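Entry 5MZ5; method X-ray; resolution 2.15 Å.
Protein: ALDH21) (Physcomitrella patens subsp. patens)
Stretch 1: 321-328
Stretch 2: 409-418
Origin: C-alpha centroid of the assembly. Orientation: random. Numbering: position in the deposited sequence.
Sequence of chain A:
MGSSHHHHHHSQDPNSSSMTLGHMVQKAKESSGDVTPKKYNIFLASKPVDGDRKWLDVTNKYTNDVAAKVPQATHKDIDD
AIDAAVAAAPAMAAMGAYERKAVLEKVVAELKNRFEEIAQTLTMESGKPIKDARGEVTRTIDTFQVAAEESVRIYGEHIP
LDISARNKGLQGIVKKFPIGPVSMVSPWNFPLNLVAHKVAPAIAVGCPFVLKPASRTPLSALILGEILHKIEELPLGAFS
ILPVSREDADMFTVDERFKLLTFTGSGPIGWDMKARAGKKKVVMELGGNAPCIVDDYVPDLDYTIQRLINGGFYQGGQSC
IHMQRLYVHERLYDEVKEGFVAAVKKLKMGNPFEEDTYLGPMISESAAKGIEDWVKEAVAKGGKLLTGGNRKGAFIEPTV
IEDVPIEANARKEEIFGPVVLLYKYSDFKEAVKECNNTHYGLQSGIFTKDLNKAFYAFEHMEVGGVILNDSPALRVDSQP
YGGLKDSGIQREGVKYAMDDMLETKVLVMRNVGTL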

ATOM      1  N   ILE A 321     -17.897  10.756  21.605  1.00 31.98           N
ATOM      2  CA  ILE A 321     -18.035   9.290  21.599  1.00 30.39           C
ATOM      3  C   ILE A 321     -18.500   8.747  22.976  1.00 32.28           C
ATOM      4  O   ILE A 321     -18.370   7.556  23.244  1.00 31.60           O
ATOM      5  CB  ILE A 321     -16.799   8.533  21.043  1.00 31.80           C
ATOM      6  CG1 ILE A 321     -15.493   8.885  21.824  1.00 31.50           C
ATOM      7  CG2 ILE A 321     -16.685   8.768  19.534  1.00 30.18           C
ATOM      8  CD1 ILE A 321     -14.173   8.133  21.344  1.00 28.33           C
ATOM      9  N   HIS A 322     -19.090   9.619  23.818  1.00 27.81           N
ATOM     10  CA  HIS A 322     -19.689   9.236  25.096  1.00 26.69           C
ATOM     11  C   HIS A 322     -20.751   8.148  24.834  1.00 26.86           C
ATOM     12  O   HIS A 322     -21.479   8.244  23.849  1.00 23.92           O
ATOM     13  CB  HIS A 322     -20.337  10.482  25.732  1.00 27.74           C
ATOM     14  CG  HIS A 322     -21.441  10.195  26.715  1.00 31.24           C
ATOM     15  ND1 HIS A 322     -22.690  10.774  26.585  1.00 32.48           N
ATOM     16  CD2 HIS A 322     -21.426   9.440  27.841  1.00 32.58           C
ATOM     17  CE1 HIS A 322     -23.406  10.309  27.593  1.00 32.09           C
ATOM     18  NE2 HIS A 322     -22.687   9.503  28.375  1.00 32.58           N
ATOM     19  N   MET A 323     -20.797   7.083  25.659  1.00 23.88           N
ATOM     20  CA  MET A 323     -21.812   6.029  25.482  1.00 22.41           C
ATOM     21  C   MET A 323     -23.135   6.544  26.068  1.00 27.74           C
ATOM     22  O   MET A 323     -23.334   6.559  27.288  1.00 27.85           O
ATOM     23  CB  MET A 323     -21.369   4.703  26.110  1.00 24.38           C
ATOM     24  CG  MET A 323     -22.364   3.556  25.942  1.00 27.66           C
ATOM     25  SD  MET A 323     -21.962   2.206  27.092  1.00 31.54           S
ATOM     26  CE  MET A 323     -22.626   2.896  28.629  1.00 28.55           C
ATOM     27  N   GLN A 324     -24.015   7.021  25.183  1.00 25.94           N
ATOM     28  CA  GLN A 324     -25.299   7.599  25.576  1.00 25.80           C
ATOM     29  C   GLN A 324     -26.399   6.547  25.715  1.00 28.86           C
ATOM     30  O   GLN A 324     -27.288   6.717  26.541  1.00 26.39           O
ATOM     31  CB  GLN A 324     -25.712   8.689  24.578  1.00 25.99           C
ATOM     32  CG  GLN A 324     -26.846   9.581  25.086  1.00 28.85           C
ATOM     33  CD  GLN A 324     -27.131  10.706  24.123  1.00 42.74           C
ATOM     34  OE1 GLN A 324     -26.224  11.417  23.670  1.00 36.86           O
ATOM     35  NE2 GLN A 324     -28.392  10.880  23.767  1.00 28.75           N
ATOM     36  N   ARG A 325     -26.344   5.478  24.894  1.00 27.04           N
ATOM     37  CA  ARG A 325     -27.374   4.433  24.864  1.00 27.76           C
ATOM     38  C   ARG A 325     -26.776   3.049  25.095  1.00 32.65           C
ATOM     39  O   ARG A 325     -25.775   2.679  24.468  1.00 30.92           O
ATOM     40  CB  ARG A 325     -28.162   4.470  23.539  1.00 26.79           C
ATOM     41  CG  ARG A 325     -28.833   5.820  23.234  1.00 27.98           C
ATOM     42  CD  ARG A 325     -29.482   5.816  21.867  1.00 29.24           C
ATOM     43  NE  ARG A 325     -28.514   5.856  20.763  1.00 27.87           N
ATOM     44  CZ  ARG A 325     -28.601   5.117  19.662  1.00 37.74           C
ATOM     45  NH1 ARG A 325     -27.720   5.270  18.684  1.00 27.02           N
ATOM     46  NH2 ARG A 325     -29.582   4.229  19.522  1.00 24.55           N
ATOM     47  N   LEU A 326     -27.387   2.302  26.028  1.00 29.32           N
ATOM     48  CA  LEU A 326     -26.932   0.978  26.403  1.00 29.50           C
ATOM     49  C   LEU A 326     -28.050  -0.041  26.181  1.00 34.36           C
ATOM     50  O   LEU A 326     -29.106   0.066  26.802  1.00 36.17           O
ATOM     51  CB  LEU A 326     -26.440   0.992  27.867  1.00 29.06           C
ATOM     52  CG  LEU A 326     -25.905  -0.300  28.487  1.00 32.49           C
ATOM     53  CD1 LEU A 326     -24.877  -1.021  27.567  1.00 31.33           C
ATOM     54  CD2 LEU A 326     -25.330  -0.025  29.874  1.00 32.34           C
ATOM     55  N   TYR A 327     -27.799  -1.015  25.286  1.00 28.39           N
ATOM     56  CA  TYR A 327     -28.714  -2.095  24.897  1.00 27.48           C
ATOM     57  C   TYR A 327     -28.182  -3.401  25.454  1.00 31.27           C
ATOM     58  O   TYR A 327     -27.083  -3.831  25.098  1.00 29.49           O
ATOM     59  CB  TYR A 327     -28.876  -2.147  23.355  1.00 27.26           C
ATOM     60  CG  TYR A 327     -29.451  -0.854  22.814  1.00 26.89           C
ATOM     61  CD1 TYR A 327     -30.829  -0.637  22.785  1.00 28.99           C
ATOM     62  CD2 TYR A 327     -28.615   0.176  22.385  1.00 25.73           C
ATOM     63  CE1 TYR A 327     -31.363   0.574  22.344  1.00 30.00           C
ATOM     64  CE2 TYR A 327     -29.134   1.393  21.954  1.00 26.63           C
ATOM     65  CZ  TYR A 327     -30.509   1.589  21.935  1.00 37.96           C
ATOM     66  OH  TYR A 327     -31.012   2.793  21.518  1.00 36.98           O
ATOM     67  N   VAL A 328     -28.918  -3.982  26.408  1.00 28.90           N
ATOM     68  CA  VAL A 328     -28.505  -5.218  27.077  1.00 28.85           C
ATOM     69  C   VAL A 328     -29.502  -6.337  26.778  1.00 32.61           C
ATOM     70  O   VAL A 328     -30.707  -6.131  26.876  1.00 30.27           O
ATOM     71  CB  VAL A 328     -28.323  -4.992  28.604  1.00 31.73           C
ATOM     72  CG1 VAL A 328     -27.861  -6.268  29.299  1.00 31.52           C
ATOM     73  CG2 VAL A 328     -27.353  -3.837  28.876  1.00 29.76           C
ATOM     74  N   ASN A 409     -35.808  14.410  23.921  1.00 38.01           N
ATOM     75  CA  ASN A 409     -34.541  15.028  23.499  1.00 36.69           C
ATOM     76  C   ASN A 409     -33.319  14.239  23.950  1.00 39.78           C
ATOM     77  O   ASN A 409     -32.337  14.178  23.205  1.00 39.03           O
ATOM     78  CB  ASN A 409     -34.430  16.460  23.992  1.00 33.43           C
ATOM     79  CG  ASN A 409     -35.229  17.444  23.191  1.00 50.70           C
ATOM     80  OD1 ASN A 409     -35.184  17.468  21.960  1.00 45.69           O
ATOM     81  ND2 ASN A 409     -35.951  18.310  23.880  1.00 44.36           N
ATOM     82  N   ALA A 410     -33.391  13.627  25.156  1.00 36.13           N
ATOM     83  CA  ALA A 410     -32.322  12.805  25.730  1.00 35.22           C
ATOM     84  C   ALA A 410     -32.033  11.589  24.831  1.00 38.18           C
ATOM     85  O   ALA A 410     -30.890  11.156  24.768  1.00 37.70           O
ATOM     86  CB  ALA A 410     -32.695  12.356  27.135  1.00 36.17           C
ATOM     87  N   ARG A 411     -33.048  11.088  24.098  1.00 34.25           N
ATOM     88  CA  ARG A 411     -32.897   9.951  23.192  1.00 33.94           C
ATOM     89  C   ARG A 411     -32.512  10.367  21.756  1.00 38.23           C
ATOM     90  O   ARG A 411     -31.636   9.751  21.148  1.00 37.86           O
ATOM     91  CB  ARG A 411     -34.165   9.057  23.227  1.00 31.86           C
ATOM     92  CG  ARG A 411     -34.207   7.890  22.214  1.00 32.28           C
ATOM     93  CD  ARG A 411     -32.994   6.950  22.256  1.00 29.47           C
ATOM     94  NE  ARG A 411     -33.071   5.907  21.227  1.00 35.93           N
ATOM     95  CZ  ARG A 411     -32.708   6.060  19.954  1.00 45.58           C
ATOM     96  NH1 ARG A 411     -32.200   7.210  19.536  1.00 30.00           N
ATOM     97  NH2 ARG A 411     -32.845   5.061  19.095  1.00 33.45           N
ATOM     98  N   LYS A 412     -33.155  11.411  21.235  1.00 35.38           N
ATOM     99  CA  LYS A 412     -32.990  11.928  19.877  1.00 34.66           C
ATOM    100  C   LYS A 412     -31.673  12.696  19.654  1.00 39.56           C
ATOM    101  O   LYS A 412     -31.056  12.568  18.589  1.00 38.72           O
ATOM    102  CB  LYS A 412     -34.223  12.796  19.544  1.00 37.17           C
ATOM    103  CG  LYS A 412     -34.283  13.420  18.149  1.00 51.72           C
ATOM    104  CD  LYS A 412     -35.677  14.007  17.819  1.00 63.84           C
ATOM    105  CE  LYS A 412     -36.294  14.945  18.851  1.00 81.25           C
ATOM    106  NZ  LYS A 412     -35.570  16.241  18.967  1.00 89.85           N
ATOM    107  N   GLU A 413     -31.257  13.503  20.642  1.00 34.92           N
ATOM    108  CA  GLU A 413     -30.084  14.370  20.513  1.00 32.79           C
ATOM    109  C   GLU A 413     -28.907  13.942  21.373  1.00 36.91           C
ATOM    110  O   GLU A 413     -29.062  13.154  22.308  1.00 36.71           O
ATOM    111  CB  GLU A 413     -30.455  15.831  20.886  1.00 33.83           C
ATOM    112  CG  GLU A 413     -31.731  16.384  20.273  1.00 42.11           C
ATOM    113  CD  GLU A 413     -31.763  16.511  18.763  1.00 65.63           C
ATOM    114  OE1 GLU A 413     -30.685  16.633  18.137  1.00 54.86           O
ATOM    115  OE2 GLU A 413     -32.882  16.506  18.204  1.00 73.45           O
ATOM    116  N   GLU A 414     -27.736  14.531  21.082  1.00 32.40           N
ATOM    117  CA  GLU A 414     -26.506  14.359  21.837  1.00 31.84           C
ATOM    118  C   GLU A 414     -26.701  15.092  23.164  1.00 37.06           C
ATOM    119  O   GLU A 414     -26.948  16.300  23.172  1.00 37.29           O
ATOM    120  CB  GLU A 414     -25.323  14.967  21.056  1.00 31.96           C
ATOM    121  CG  GLU A 414     -23.986  14.874  21.791  1.00 32.43           C
ATOM    122  CD  GLU A 414     -22.801  15.298  20.948  1.00 37.68           C
ATOM    123  OE1 GLU A 414     -22.861  16.403  20.372  1.00 38.64           O
ATOM    124  OE2 GLU A 414     -21.810  14.537  20.866  1.00 30.81           O
ATOM    125  N   ILE A 415     -26.645  14.359  24.277  1.00 34.41           N
ATOM    126  CA  ILE A 415     -26.829  14.963  25.591  1.00 34.15           C
ATOM    127  C   ILE A 415     -25.512  15.663  26.059  1.00 35.16           C
ATOM    128  O   ILE A 415     -25.581  16.721  26.676  1.00 32.41           O
ATOM    129  CB  ILE A 415     -27.436  13.949  26.607  1.00 38.40           C
ATOM    130  CG1 ILE A 415     -28.029  14.660  27.836  1.00 40.12           C
ATOM    131  CG2 ILE A 415     -26.451  12.851  27.012  1.00 40.51           C
ATOM    132  CD1 ILE A 415     -29.347  13.953  28.441  1.00 51.52           C
ATOM    133  N   PHE A 416     -24.325  15.091  25.723  1.00 32.31           N
ATOM    134  CA  PHE A 416     -23.010  15.643  26.105  1.00 32.69           C
ATOM    135  C   PHE A 416     -22.940  15.900  27.649  1.00 37.08           C
ATOM    136  O   PHE A 416     -22.546  16.976  28.111  1.00 36.97           O
ATOM    137  CB  PHE A 416     -22.710  16.915  25.265  1.00 34.37           C
ATOM    138  CG  PHE A 416     -21.309  17.032  24.730  1.00 35.85           C
ATOM    139  CD1 PHE A 416     -20.868  16.203  23.698  1.00 38.28           C
ATOM    140  CD2 PHE A 416     -20.438  18.009  25.216  1.00 38.58           C
ATOM    141  CE1 PHE A 416     -19.579  16.340  23.170  1.00 38.89           C
ATOM    142  CE2 PHE A 416     -19.139  18.137  24.693  1.00 40.75           C
ATOM    143  CZ  PHE A 416     -18.723  17.302  23.677  1.00 38.38           C
ATOM    144  N   GLY A 417     -23.376  14.898  28.413  1.00 34.23           N
ATOM    145  CA  GLY A 417     -23.450  14.937  29.871  1.00 33.61           C
ATOM    146  C   GLY A 417     -23.377  13.550  30.472  1.00 35.18           C
ATOM    147  O   GLY A 417     -23.400  12.559  29.727  1.00 33.12           O
ATOM    148  N   PRO A 418     -23.284  13.423  31.819  1.00 30.47           N
ATOM    149  CA  PRO A 418     -23.121  12.074  32.399  1.00 29.61           C
ATOM    150  C   PRO A 418     -24.458  11.345  32.526  1.00 32.43           C
ATOM    151  O   PRO A 418     -24.937  11.084  33.631  1.00 33.62           O
ATOM    152  CB  PRO A 418     -22.416  12.354  33.737  1.00 31.19           C
ATOM    153  CG  PRO A 418     -22.918  13.719  34.137  1.00 35.41           C
ATOM    154  CD  PRO A 418     -23.238  14.474  32.863  1.00 31.00           C
TER
HETATM  155  O   HOH W   1     -23.684  12.123  24.340  1.00 30.91           O
HETATM  156  O   HOH W   2     -33.924   2.953  21.729  1.00 33.00           O

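How do the two backbones meet? Stretch 1 runs into a strand that continues beyond Val-328, while stretch 2 opens in helix, Asn-409 to Lys-412, and continues as loop. Glu-413 is the first residue to leave helical phi/psi, though its N still donates to Asn-409 O (2.9 Å). The chains keep their distance, with Gln-324 CA and Ile-415 CA 7.5 Å apart, and the direct hydrogen bonds across the gap all use the side chain of Gln-324.

What does Gln-324 do in that gap? Its extended side chain (chi1 and chi2 both t) carries the amide to the helix end. Gln-324 NE2 donates to Glu-413 O (2.8 Å, nearly straight) and weakly to Ala-410 O (2.7 Å, bent to 118°). Gln-324 OE1 accepts from Ile-415 N (3.0 Å, 168°), so one amide reads both kinds of backbone group.

How does water extend this? Water 1 donates to Gln-324 OE1 (2.7 Å), bonds His-322 ND1 (2.8 Å) and weakly accepts from Phe-416 N (3.3 Å). His-322 also brings CE1 to 3.1 Å from Gly-417 O.

What surrounds the two arginines? Arg-325 NH2 and Arg-411 NH2 are 3.4 Å apart despite like charge; both are donors, so this is no hydrogen bond. Arg-325 NH2 lies over one face of the Arg-411 guanidinium, and Arg-411 NH1 over one face of the Arg-325 guanidinium. Arg-325 NH2 donates to Tyr-327 OH (2.8 Å), water 2 links that hydroxyl to Arg-411 NE, and both arginines find further partners elsewhere in the structure.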